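Local coordinates for intimin adherence protein (Escherichia coli O157:H7, PDB 3NCX) that probably mediates intimate attachment of the bacterium to host cells by binding the translocated receptor Tir through its C-terminal lectin-like domain, at residues A[44-49]-A[81-86]. The protein carries 1 engineered substitution. Sequence-based numbering, arbitrary orientation.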
loop_
_atom_site.group_PDB
_atom_site.type_symbol
_atom_site.label_atom_id
_atom_site.label_comp_id
_atom_site.label_asym_id
_atom_site.label_seq_id
_atom_site.Cartn_x
_atom_site.Cartn_y
_atom_site.Cartn_z
ATOM N N GLY A 44 2.812 -19.307 18.396
ATOM C CA GLY A 44 2.440 -20.678 18.694
ATOM C C GLY A 44 3.068 -21.653 17.716
ATOM O O GLY A 44 3.812 -21.253 16.820
ATOM N N GLY A 45 2.767 -22.937 17.885
ATOM C CA GLY A 45 3.330 -23.965 17.031
ATOM C C GLY A 45 4.795 -24.199 17.337
ATOM O O GLY A 45 5.247 -23.945 18.453
ATOM N N ASP A 46 5.543 -24.677 16.348
ATOM C CA ASP A 46 6.963 -24.953 16.537
ATOM C C ASP A 46 7.849 -23.838 15.991
ATOM O O ASP A 46 9.015 -24.063 15.662
ATOM C CB ASP A 46 7.350 -26.296 15.915
ATOM C CG ASP A 46 6.956 -26.400 14.457
ATOM O OD1 ASP A 46 6.864 -25.353 13.784
ATOM O OD2 ASP A 46 6.740 -27.533 13.986
ATOM N N GLY A 47 7.287 -22.638 15.888
ATOM C CA GLY A 47 8.056 -21.462 15.523
ATOM C C GLY A 47 8.393 -21.322 14.051
ATOM O O GLY A 47 8.767 -20.242 13.600
ATOM N N THR A 48 8.272 -22.410 13.298
ATOM C CA THR A 48 8.563 -22.370 11.869
ATOM C C THR A 48 7.272 -22.308 11.060
ATOM O O THR A 48 6.409 -23.175 11.188
ATOM C CB THR A 48 9.395 -23.585 11.419
ATOM O OG1 THR A 48 8.633 -24.786 11.594
ATOM C CG2 THR A 48 10.678 -23.679 12.231
ATOM N N TYR A 49 7.147 -21.283 10.226
ATOM C CA TYR A 49 5.904 -21.056 9.499
ATOM C C TYR A 49 6.101 -20.973 7.989
ATOM O O TYR A 49 7.211 -20.749 7.504
ATOM C CB TYR A 49 5.223 -19.782 10.002
ATOM C CG TYR A 49 5.277 -19.622 11.504
ATOM C CD1 TYR A 49 4.452 -20.370 12.333
ATOM C CD2 TYR A 49 6.158 -18.726 12.092
ATOM C CE1 TYR A 49 4.502 -20.229 13.707
ATOM C CE2 TYR A 49 6.213 -18.576 13.463
ATOM C CZ TYR A 49 5.384 -19.329 14.267
ATOM O OH TYR A 49 5.438 -19.179 15.635
ATOM N N SER A 81 2.284 -23.644 10.517
ATOM C CA SER A 81 3.414 -23.976 11.374
ATOM C C SER A 81 3.968 -25.348 11.012
ATOM O O SER A 81 3.324 -26.120 10.299
ATOM C CB SER A 81 2.995 -23.946 12.844
ATOM O OG SER A 81 1.873 -24.783 13.069
ATOM N N GLY A 82 5.165 -25.647 11.507
ATOM C CA GLY A 82 5.821 -26.903 11.198
ATOM C C GLY A 82 5.082 -28.105 11.751
ATOM O O GLY A 82 5.202 -29.213 11.227
ATOM N N ASP A 83 4.314 -27.885 12.812
ATOM C CA ASP A 83 3.594 -28.969 13.470
ATOM C C ASP A 83 2.197 -29.170 12.888
ATOM O O ASP A 83 1.288 -29.630 13.580
ATOM C CB ASP A 83 3.515 -28.716 14.975
ATOM C CG ASP A 83 2.982 -27.340 15.303
ATOM O OD1 ASP A 83 1.773 -27.223 15.588
ATOM O OD2 ASP A 83 3.773 -26.375 15.267
ATOM N N LYS A 84 2.035 -28.815 11.616
ATOM C CA LYS A 84 0.798 -29.081 10.883
ATOM C C LYS A 84 -0.417 -28.284 11.371
ATOM O O LYS A 84 -1.548 -28.769 11.316
ATOM C CB LYS A 84 0.486 -30.580 10.891
ATOM C CG LYS A 84 1.368 -31.411 9.967
ATOM C CD LYS A 84 0.683 -31.653 8.630
ATOM C CE LYS A 84 -0.619 -32.426 8.815
ATOM N NZ LYS A 84 -1.346 -32.624 7.530
ATOM N N GLN A 85 -0.185 -27.064 11.844
ATOM C CA GLN A 85 -1.285 -26.166 12.182
ATOM C C GLN A 85 -1.458 -25.116 11.093
ATOM O O GLN A 85 -0.480 -24.628 10.530
ATOM C CB GLN A 85 -1.054 -25.481 13.531
ATOM C CG GLN A 85 -1.173 -26.396 14.737
ATOM C CD GLN A 85 -1.201 -25.628 16.047
ATOM O OE1 GLN A 85 -2.229 -25.066 16.427
ATOM N NE2 GLN A 85 -0.071 -25.599 16.741
ATOM N N THR A 86 -2.705 -24.772 10.797
ATOM C CA THR A 86 -2.992 -23.754 9.794
ATOM C C THR A 86 -4.020 -22.752 10.305
ATOM O O THR A 86 -5.078 -23.129 10.812
ATOM C CB THR A 86 -3.474 -24.378 8.471
ATOM O OG1 THR A 86 -2.393 -25.099 7.865
ATOM C CG2 THR A 86 -3.952 -23.299 7.512
#
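Two turn-forming loops at one end of the Ig-like domain of intimin meet here, and they illustrate how neighbouring turns of an immunoglobulin-type β fold can be joined by weak bonds to aspartate carboxylates and to a backbone carbonyl. One loop joins strand 37-43 to strand 49-53 and contains a type II' turn from Gly44 to Gly47; the other joins strand 75-81 to strand 86-91 through a type I turn from Ser81 to Lys84. Asp46 organises the first loop. Its CG lies between the backbone N and the carbonyl carbon (chi1 54°), so that OD1 takes the N-H of Thr48 on its anti lone pair, an Asx turn, while Thr48 OG1 donates to the same oxygen from above the carboxylate plane at 2.9 Å. Across the interface Gly82 N is held weakly by two acceptors, Asp46 OD1 and, at 2.8 Å, Thr48 O. The reciprocal link is also weak: Asp46 N reaches Asp83 OD2 at 2.7 Å. The two aspartates slide past each other in opposite directions with their carboxylate planes 89° apart, and Asp46 OD2 lies near Asp83 OD2, a closeness of like charges that may raise the proton affinity of one of them. Gly45, which has no side chain, brings its CA against Asp83 OD2 and lies beside Ser81 CB. Tyr49 lays the CD1 side of its ring by Ser81 CB at 3.9 Å, and its OH closes its own loop on Gly44 O. Gln85, whose OE1 accepts from Leu11 N, links the second loop to the N-terminal segment. Its NE2 also steadies Asp83, donating at 2.7 Å and 162° to the syn lone pair of OD1.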